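Local structure of transcriptional regulator, IclR family (Ruegeria sp. TM1040, 3R4K) at the interface of chains A and B. The protein probably binds DNA through a helix-turn-helix domain and controls transcription, with a C-terminal domain that probably senses an effector. Sequence-based numbering; all coordinates share one arbitrary frame. Chains: chain A/B, Transcriptional regulator, IclR family.

The interface of chains A and B. Residues chain A 66-67, 69-70, 74, 206; chain B 66-67, 69-70, 74.
Helix 66-76 of chain A packs against its twin in chain B, helix 65-76, where A:Ala70 and B:Ala70 meet methyl to methyl in an apolar, two-fold symmetric helix-to-helix interface that helps join the two subunits of the deposited assembly. The alanine CB atoms lie 3.5 Å apart, and the want of any longer side chain at this position probably lets the two backbones come close, an instance of how small residues set the spacing of crossing helices. Towards one end of the two-fold axis, beyond the alanines, lie two symmetry-related valine-leucine pairs. A:Val66 reaches across with both branches: CG2 lies against the backbone of B:Ala70, 3.8 Å from its CA, while CG1, anti to its own carbonyl carbon (chi1 -67°), touches CB of B:Leu69 at 3.9 Å, the two side chains crossing at about a right angle. B:Val66 repeats this against A:Leu69, its CG2 lying 3.7 Å from the carbonyl O of A:Leu69. An alanine in place of A:Val66 would probably open a gap beside B:Ala70 and leave the B:Leu69 side chain free to shift. Close beside the alanines, A:Leu67 and B:Leu67 each work by one branch, CD2. That of A:Leu67 lies 3.9 Å from CB of B:Ala70, and CD2 of B:Leu67 settles beside A:Ala70 and the aliphatic stem of A:Glu74, whose CG is 3.7 Å away. The twins differ here: A:Glu74 runs extended beyond CG, whereas B:Glu74 bends at chi2 (-78°), and its CG stands 4.1 Å from CD2 of A:Leu67. At the margin, the ring CB of A:Pro206 rests near the carbonyl O of B:Leu67. With no polar pairing between the chains in this patch, cohesion comes from apolar packing. IclR-family regulators commonly act as dimers or tetramers, and this helix pair probably helps dimerise the protein and hold its two DNA-binding domains in register.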
loop_
_atom_site.group_PDB
_atom_site.type_symbol
_atom_site.label_atom_id
_atom_site.label_comp_id
_atom_site.label_asym_id
_atom_site.label_seq_id
_atom_site.Cartn_x
_atom_site.Cartn_y
_atom_site.Cartn_z
ATOM N N VAL A 66 0.921 -8.502 6.629
ATOM C CA VAL A 66 1.300 -8.133 5.268
ATOM C C VAL A 66 1.264 -6.617 5.111
ATOM O O VAL A 66 1.897 -6.083 4.195
ATOM C CB VAL A 66 0.424 -8.830 4.175
ATOM C CG1 VAL A 66 0.667 -10.334 4.144
ATOM C CG2 VAL A 66 -1.067 -8.532 4.339
ATOM N N LEU A 67 0.537 -5.923 6.000
ATOM C CA LEU A 67 0.370 -4.464 5.885
ATOM C C LEU A 67 1.691 -3.696 6.075
ATOM O O LEU A 67 1.973 -2.768 5.307
ATOM C CB LEU A 67 -0.708 -3.955 6.855
ATOM C CG LEU A 67 -2.149 -4.480 6.650
ATOM C CD1 LEU A 67 -3.046 -3.896 7.710
ATOM C CD2 LEU A 67 -2.715 -4.148 5.264
ATOM N N LEU A 69 4.760 -4.944 5.632
ATOM C CA LEU A 69 5.622 -5.350 4.519
ATOM C C LEU A 69 5.257 -4.626 3.236
ATOM O O LEU A 69 6.156 -4.245 2.494
ATOM C CB LEU A 69 5.566 -6.878 4.306
ATOM C CG LEU A 69 6.008 -7.750 5.487
ATOM C CD1 LEU A 69 5.877 -9.231 5.149
ATOM C CD2 LEU A 69 7.427 -7.380 5.973
ATOM N N ALA A 70 3.953 -4.409 2.979
ATOM C CA ALA A 70 3.516 -3.659 1.806
ATOM C C ALA A 70 4.001 -2.208 1.870
ATOM O O ALA A 70 4.434 -1.664 0.853
ATOM C CB ALA A 70 2.010 -3.701 1.687
ATOM N N GLU A 74 6.413 -0.446 -0.881
ATOM C CA GLU A 74 6.056 0.847 -1.499
ATOM C C GLU A 74 7.236 1.811 -1.391
ATOM O O GLU A 74 7.597 2.431 -2.386
ATOM C CB GLU A 74 4.817 1.465 -0.824
ATOM C CG GLU A 74 3.472 0.860 -1.206
ATOM C CD GLU A 74 2.271 1.245 -0.349
ATOM O OE1 GLU A 74 2.394 2.145 0.517
ATOM O OE2 GLU A 74 1.197 0.627 -0.545
ATOM N N PRO A 206 -3.330 -2.284 -6.674
ATOM C CA PRO A 206 -3.687 -3.480 -5.878
ATOM C C PRO A 206 -5.185 -3.619 -5.547
ATOM O O PRO A 206 -5.670 -4.748 -5.431
ATOM C CB PRO A 206 -2.858 -3.317 -4.602
ATOM C CG PRO A 206 -1.707 -2.443 -4.994
ATOM C CD PRO A 206 -2.313 -1.475 -5.978
ATOM N N VAL B 66 3.530 -8.811 -1.547
ATOM C CA VAL B 66 3.000 -8.310 -0.277
ATOM C C VAL B 66 1.968 -7.212 -0.533
ATOM O O VAL B 66 1.008 -7.122 0.217
ATOM C CB VAL B 66 4.123 -7.875 0.698
ATOM C CG1 VAL B 66 4.959 -9.091 1.115
ATOM C CG2 VAL B 66 5.012 -6.781 0.094
ATOM N N LEU B 67 2.120 -6.437 -1.634
ATOM C CA LEU B 67 1.184 -5.370 -2.040
ATOM C C LEU B 67 -0.178 -5.953 -2.419
ATOM O O LEU B 67 -1.203 -5.383 -2.032
ATOM C CB LEU B 67 1.725 -4.511 -3.205
ATOM C CG LEU B 67 3.093 -3.850 -2.985
ATOM C CD1 LEU B 67 3.691 -3.310 -4.273
ATOM C CD2 LEU B 67 3.023 -2.791 -1.930
ATOM N N LEU B 69 -1.434 -8.908 -1.412
ATOM C CA LEU B 69 -1.983 -9.473 -0.181
ATOM C C LEU B 69 -2.501 -8.391 0.766
ATOM O O LEU B 69 -3.539 -8.593 1.401
ATOM C CB LEU B 69 -0.953 -10.347 0.544
ATOM C CG LEU B 69 -0.377 -11.542 -0.221
ATOM C CD1 LEU B 69 0.538 -12.327 0.668
ATOM C CD2 LEU B 69 -1.443 -12.446 -0.782
ATOM N N ALA B 70 -1.814 -7.238 0.843
ATOM C CA ALA B 70 -2.283 -6.148 1.706
ATOM C C ALA B 70 -3.607 -5.588 1.183
ATOM O O ALA B 70 -4.482 -5.262 1.980
ATOM C CB ALA B 70 -1.243 -5.057 1.787
ATOM N N GLU B 74 -7.050 -5.468 3.161
ATOM C CA GLU B 74 -7.779 -4.205 3.251
ATOM C C GLU B 74 -9.197 -4.314 2.697
ATOM O O GLU B 74 -10.073 -3.633 3.198
ATOM C CB GLU B 74 -6.998 -3.083 2.573
ATOM C CG GLU B 74 -6.028 -2.434 3.547
ATOM C CD GLU B 74 -6.643 -1.448 4.536
ATOM O OE1 GLU B 74 -7.495 -0.621 4.131
ATOM O OE2 GLU B 74 -6.232 -1.475 5.716
#